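Local coordinates for protein D-alanine--D-alanine ligase (Coxiella burnetii, PDB 3TQT) that joins two D-alanine molecules into D-alanyl-D-alanine at the expense of ATP, a step in building the peptidoglycan of the bacterial cell wall, at residues A239-H251 against A267-V279. Residues are numbered along the deposited sequence; the frame is centred on the assembly and turned at random.
Sequences APKASLPGEIIPH and ATTTTSVDLSESV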
loop_
_atom_site.group_PDB
_atom_site.type_symbol
_atom_site.label_atom_id
_atom_site.label_comp_id
_atom_site.label_asym_id
_atom_site.label_seq_id
_atom_site.Cartn_x
_atom_site.Cartn_y
_atom_site.Cartn_z
ATOM N N ALA A 239 -1.029 11.273 17.718
ATOM C CA ALA A 239 -2.068 11.881 18.551
ATOM C C ALA A 239 -3.042 12.715 17.721
ATOM O O ALA A 239 -3.019 13.941 17.777
ATOM C CB ALA A 239 -1.449 12.730 19.645
ATOM N N PRO A 240 -3.912 12.041 16.965
ATOM C CA PRO A 240 -4.816 12.687 16.005
ATOM C C PRO A 240 -5.849 13.570 16.688
ATOM O O PRO A 240 -6.337 13.229 17.765
ATOM C CB PRO A 240 -5.526 11.500 15.330
ATOM C CG PRO A 240 -4.731 10.278 15.716
ATOM C CD PRO A 240 -4.148 10.592 17.056
ATOM N N LYS A 241 -6.172 14.688 16.044
ATOM C CA LYS A 241 -7.205 15.607 16.510
ATOM C C LYS A 241 -8.307 15.649 15.469
ATOM O O LYS A 241 -8.058 15.475 14.278
ATOM C CB LYS A 241 -6.641 17.017 16.711
ATOM C CG LYS A 241 -5.635 17.129 17.850
ATOM C CD LYS A 241 -5.072 18.547 17.952
ATOM C CE LYS A 241 -4.404 18.988 16.646
ATOM N NZ LYS A 241 -3.667 20.290 16.766
ATOM N N ALA A 242 -9.528 15.877 15.922
ATOM C CA ALA A 242 -10.663 15.861 15.017
ATOM C C ALA A 242 -11.300 17.242 14.948
ATOM O O ALA A 242 -11.410 17.930 15.959
ATOM C CB ALA A 242 -11.671 14.818 15.474
ATOM N N SER A 243 -11.704 17.647 13.750
ATOM C CA SER A 243 -12.381 18.924 13.548
ATOM C C SER A 243 -13.810 18.830 14.045
ATOM O O SER A 243 -14.290 17.758 14.391
ATOM C CB SER A 243 -12.417 19.268 12.056
ATOM O OG SER A 243 -13.295 18.374 11.370
ATOM N N LEU A 244 -14.495 19.964 14.076
ATOM C CA LEU A 244 -15.937 19.938 14.198
ATOM C C LEU A 244 -16.480 19.235 12.963
ATOM O O LEU A 244 -15.942 19.394 11.861
ATOM C CB LEU A 244 -16.497 21.353 14.303
ATOM C CG LEU A 244 -16.063 22.055 15.591
ATOM C CD1 LEU A 244 -16.548 23.489 15.629
ATOM C CD2 LEU A 244 -16.550 21.278 16.808
ATOM N N PRO A 245 -17.542 18.449 13.141
ATOM C CA PRO A 245 -18.157 17.710 12.036
ATOM C C PRO A 245 -18.730 18.671 11.006
ATOM O O PRO A 245 -19.143 19.772 11.364
ATOM C CB PRO A 245 -19.314 16.963 12.712
ATOM C CG PRO A 245 -19.000 16.984 14.179
ATOM C CD PRO A 245 -18.269 18.266 14.406
ATOM N N GLY A 246 -18.728 18.269 9.742
ATOM C CA GLY A 246 -19.398 19.030 8.706
ATOM C C GLY A 246 -20.424 18.125 8.061
ATOM O O GLY A 246 -20.488 16.931 8.370
ATOM N N GLU A 247 -21.227 18.685 7.167
ATOM C CA GLU A 247 -22.228 17.898 6.474
ATOM C C GLU A 247 -22.189 18.160 4.986
ATOM O O GLU A 247 -21.898 19.267 4.535
ATOM C CB GLU A 247 -23.626 18.170 7.021
ATOM C CG GLU A 247 -24.740 17.499 6.207
ATOM C CD GLU A 247 -26.109 17.651 6.843
ATOM O OE1 GLU A 247 -26.322 18.634 7.579
ATOM O OE2 GLU A 247 -26.971 16.778 6.613
ATOM N N ILE A 248 -22.483 17.122 4.219
ATOM C CA ILE A 248 -22.607 17.281 2.792
ATOM C C ILE A 248 -23.974 16.756 2.418
ATOM O O ILE A 248 -24.443 15.768 2.985
ATOM C CB ILE A 248 -21.512 16.513 2.028
ATOM C CG1 ILE A 248 -21.511 16.909 0.547
ATOM C CG2 ILE A 248 -21.693 15.011 2.184
ATOM C CD1 ILE A 248 -20.456 16.198 -0.288
ATOM N N ILE A 249 -24.623 17.442 1.493
ATOM C CA ILE A 249 -25.925 17.008 1.010
ATOM C C ILE A 249 -25.858 16.838 -0.495
ATOM O O ILE A 249 -25.835 17.818 -1.242
ATOM C CB ILE A 249 -27.043 17.993 1.358
ATOM C CG1 ILE A 249 -27.013 18.351 2.846
ATOM C CG2 ILE A 249 -28.410 17.414 0.951
ATOM C CD1 ILE A 249 -26.095 19.518 3.169
ATOM N N PRO A 250 -25.800 15.584 -0.940
ATOM C CA PRO A 250 -25.842 15.277 -2.369
ATOM C C PRO A 250 -27.057 15.925 -3.011
ATOM O O PRO A 250 -28.128 15.970 -2.400
ATOM C CB PRO A 250 -25.966 13.746 -2.400
ATOM C CG PRO A 250 -26.217 13.319 -0.962
ATOM C CD PRO A 250 -25.608 14.380 -0.117
ATOM N N HIS A 251 -26.880 16.447 -4.222
ATOM C CA HIS A 251 -27.981 17.041 -4.963
ATOM C C HIS A 251 -28.753 15.967 -5.721
ATOM O O HIS A 251 -28.149 15.075 -6.319
ATOM C CB HIS A 251 -27.459 18.096 -5.935
ATOM C CG HIS A 251 -26.952 19.332 -5.264
ATOM N ND1 HIS A 251 -26.261 20.314 -5.941
ATOM C CD2 HIS A 251 -27.036 19.748 -3.979
ATOM C CE1 HIS A 251 -25.940 21.282 -5.101
ATOM N NE2 HIS A 251 -26.401 20.962 -3.903
ATOM N N ALA A 267 -23.222 18.843 -4.922
ATOM C CA ALA A 267 -23.567 18.738 -3.506
ATOM C C ALA A 267 -23.470 20.078 -2.765
ATOM O O ALA A 267 -22.669 20.947 -3.122
ATOM C CB ALA A 267 -22.699 17.695 -2.829
ATOM N N THR A 268 -24.303 20.235 -1.736
ATOM C CA THR A 268 -24.219 21.374 -0.832
ATOM C C THR A 268 -23.432 20.949 0.403
ATOM O O THR A 268 -23.619 19.847 0.919
ATOM C CB THR A 268 -25.608 21.852 -0.407
ATOM O OG1 THR A 268 -26.289 22.405 -1.539
ATOM C CG2 THR A 268 -25.503 22.911 0.680
ATOM N N THR A 269 -22.530 21.804 0.864
ATOM C CA THR A 269 -21.722 21.464 2.037
ATOM C C THR A 269 -21.824 22.552 3.087
ATOM O O THR A 269 -22.084 23.711 2.771
ATOM C CB THR A 269 -20.235 21.290 1.687
ATOM O OG1 THR A 269 -19.733 22.506 1.119
ATOM C CG2 THR A 269 -20.036 20.142 0.711
ATOM N N THR A 270 -21.599 22.187 4.342
ATOM C CA THR A 270 -21.633 23.173 5.408
ATOM C C THR A 270 -20.843 22.655 6.587
ATOM O O THR A 270 -20.787 21.453 6.831
ATOM C CB THR A 270 -23.068 23.484 5.867
ATOM O OG1 THR A 270 -23.031 24.477 6.895
ATOM C CG2 THR A 270 -23.749 22.230 6.415
ATOM N N THR A 271 -20.224 23.572 7.312
ATOM C CA THR A 271 -19.455 23.199 8.482
ATOM C C THR A 271 -20.337 23.361 9.718
ATOM O O THR A 271 -19.929 23.050 10.836
ATOM C CB THR A 271 -18.196 24.059 8.585
ATOM O OG1 THR A 271 -18.562 25.442 8.506
ATOM C CG2 THR A 271 -17.250 23.724 7.434
ATOM N N SER A 272 -21.553 23.859 9.501
ATOM C CA SER A 272 -22.532 23.998 10.575
ATOM C C SER A 272 -23.612 22.944 10.443
ATOM O O SER A 272 -24.461 23.018 9.567
ATOM C CB SER A 272 -23.169 25.390 10.572
ATOM O OG SER A 272 -22.312 26.348 11.176
ATOM N N VAL A 273 -23.563 21.949 11.313
ATOM C CA VAL A 273 -24.581 20.919 11.348
ATOM C C VAL A 273 -25.116 20.960 12.764
ATOM O O VAL A 273 -24.361 21.253 13.689
ATOM C CB VAL A 273 -23.970 19.541 11.054
ATOM C CG1 VAL A 273 -22.959 19.650 9.927
ATOM C CG2 VAL A 273 -23.274 19.008 12.280
ATOM N N ASP A 274 -26.404 20.701 12.957
ATOM C CA ASP A 274 -26.945 20.781 14.316
ATOM C C ASP A 274 -27.116 19.412 14.981
ATOM O O ASP A 274 -28.228 18.941 15.226
ATOM C CB ASP A 274 -28.208 21.659 14.394
ATOM C CG ASP A 274 -29.473 20.926 13.995
ATOM O OD1 ASP A 274 -29.398 20.003 13.155
ATOM O OD2 ASP A 274 -30.548 21.285 14.527
ATOM N N LEU A 275 -25.977 18.797 15.281
ATOM C CA LEU A 275 -25.923 17.505 15.939
ATOM C C LEU A 275 -25.815 17.692 17.444
ATOM O O LEU A 275 -25.209 18.655 17.919
ATOM C CB LEU A 275 -24.699 16.724 15.462
ATOM C CG LEU A 275 -24.548 16.414 13.975
ATOM C CD1 LEU A 275 -23.131 15.954 13.690
ATOM C CD2 LEU A 275 -25.553 15.363 13.545
ATOM N N SER A 276 -26.382 16.752 18.190
ATOM C CA SER A 276 -26.307 16.789 19.641
ATOM C C SER A 276 -24.858 16.786 20.107
ATOM O O SER A 276 -23.945 16.467 19.342
ATOM C CB SER A 276 -27.032 15.582 20.234
ATOM O OG SER A 276 -26.338 14.387 19.922
ATOM N N GLU A 277 -24.651 17.139 21.371
ATOM C CA GLU A 277 -23.325 17.086 21.968
ATOM C C GLU A 277 -22.804 15.658 21.890
ATOM O O GLU A 277 -21.645 15.426 21.547
ATOM C CB GLU A 277 -23.382 17.554 23.424
ATOM C CG GLU A 277 -22.356 18.620 23.782
ATOM C CD GLU A 277 -22.902 19.648 24.765
ATOM O OE1 GLU A 277 -24.113 19.604 25.073
ATOM O OE2 GLU A 277 -22.119 20.508 25.225
ATOM N N SER A 278 -23.680 14.703 22.195
ATOM C CA SER A 278 -23.329 13.287 22.154
ATOM C C SER A 278 -22.880 12.814 20.771
ATOM O O SER A 278 -21.847 12.155 20.635
ATOM C CB SER A 278 -24.505 12.427 22.619
ATOM O OG SER A 278 -24.255 11.059 22.336
ATOM N N VAL A 279 -23.670 13.122 19.751
ATOM C CA VAL A 279 -23.361 12.657 18.410
ATOM C C VAL A 279 -22.084 13.312 17.904
ATOM O O VAL A 279 -21.227 12.643 17.330
ATOM C CB VAL A 279 -24.535 12.881 17.437
ATOM C CG1 VAL A 279 -24.093 12.653 16.003
ATOM C CG2 VAL A 279 -25.675 11.944 17.788
HETATM O O HOH W 1 -17.000 21.684 10.299
#
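Val273 lays its CG1 methyl against Glu247, with CG1 3.3 Å from Glu247 CB. That methyl stands anti to the carbonyl carbon of Val273 (chi1 -42°), which turns it onto the Gly246-Glu247 peptide. Thr270 CG2 flanks the same Glu247 CB at 4.1 Å. The extended Glu247 chain carries its carboxylate away from Thr270, to a salt bridge between OE1 and Arg228, a predicted ATP-site residue. Two residues on from Val273, Leu275 CD1 packs on Pro245 CB.

Glu247 to Ile249 pair with Thr268 to Thr270 as antiparallel strands. Glu247 N donates to Thr270 O at 2.8 Å, and Ile249 N to Thr268 O at 2.7 Å; Thr270 N and Thr268 N return the bonds. Within this chain, strand 268-270 is an edge strand of a five-stranded antiparallel sheet in the ATP-grasp region. Strand 228-236 lies beyond 241-249. On the face with Ile248 and Thr269, Ile248 CG1 rests 3.6 Å from Thr269 CG2, and Ile248 CD1 reaches Ala267 CB.

Past the strand end, the His251 ring covers Ala267, whose CA sits 3.6 Å above the ring plane, over its centre. At the ring edge, in plane, His251 NE2 and Thr268 OG1 share a nearly straight hydrogen bond of 2.8 Å. At the end of strand 268-270, Thr270 OG1 accepts from Ser272 N in an ST turn, where the chain leaves the sheet toward helix 277-293, N-capped by Ser276.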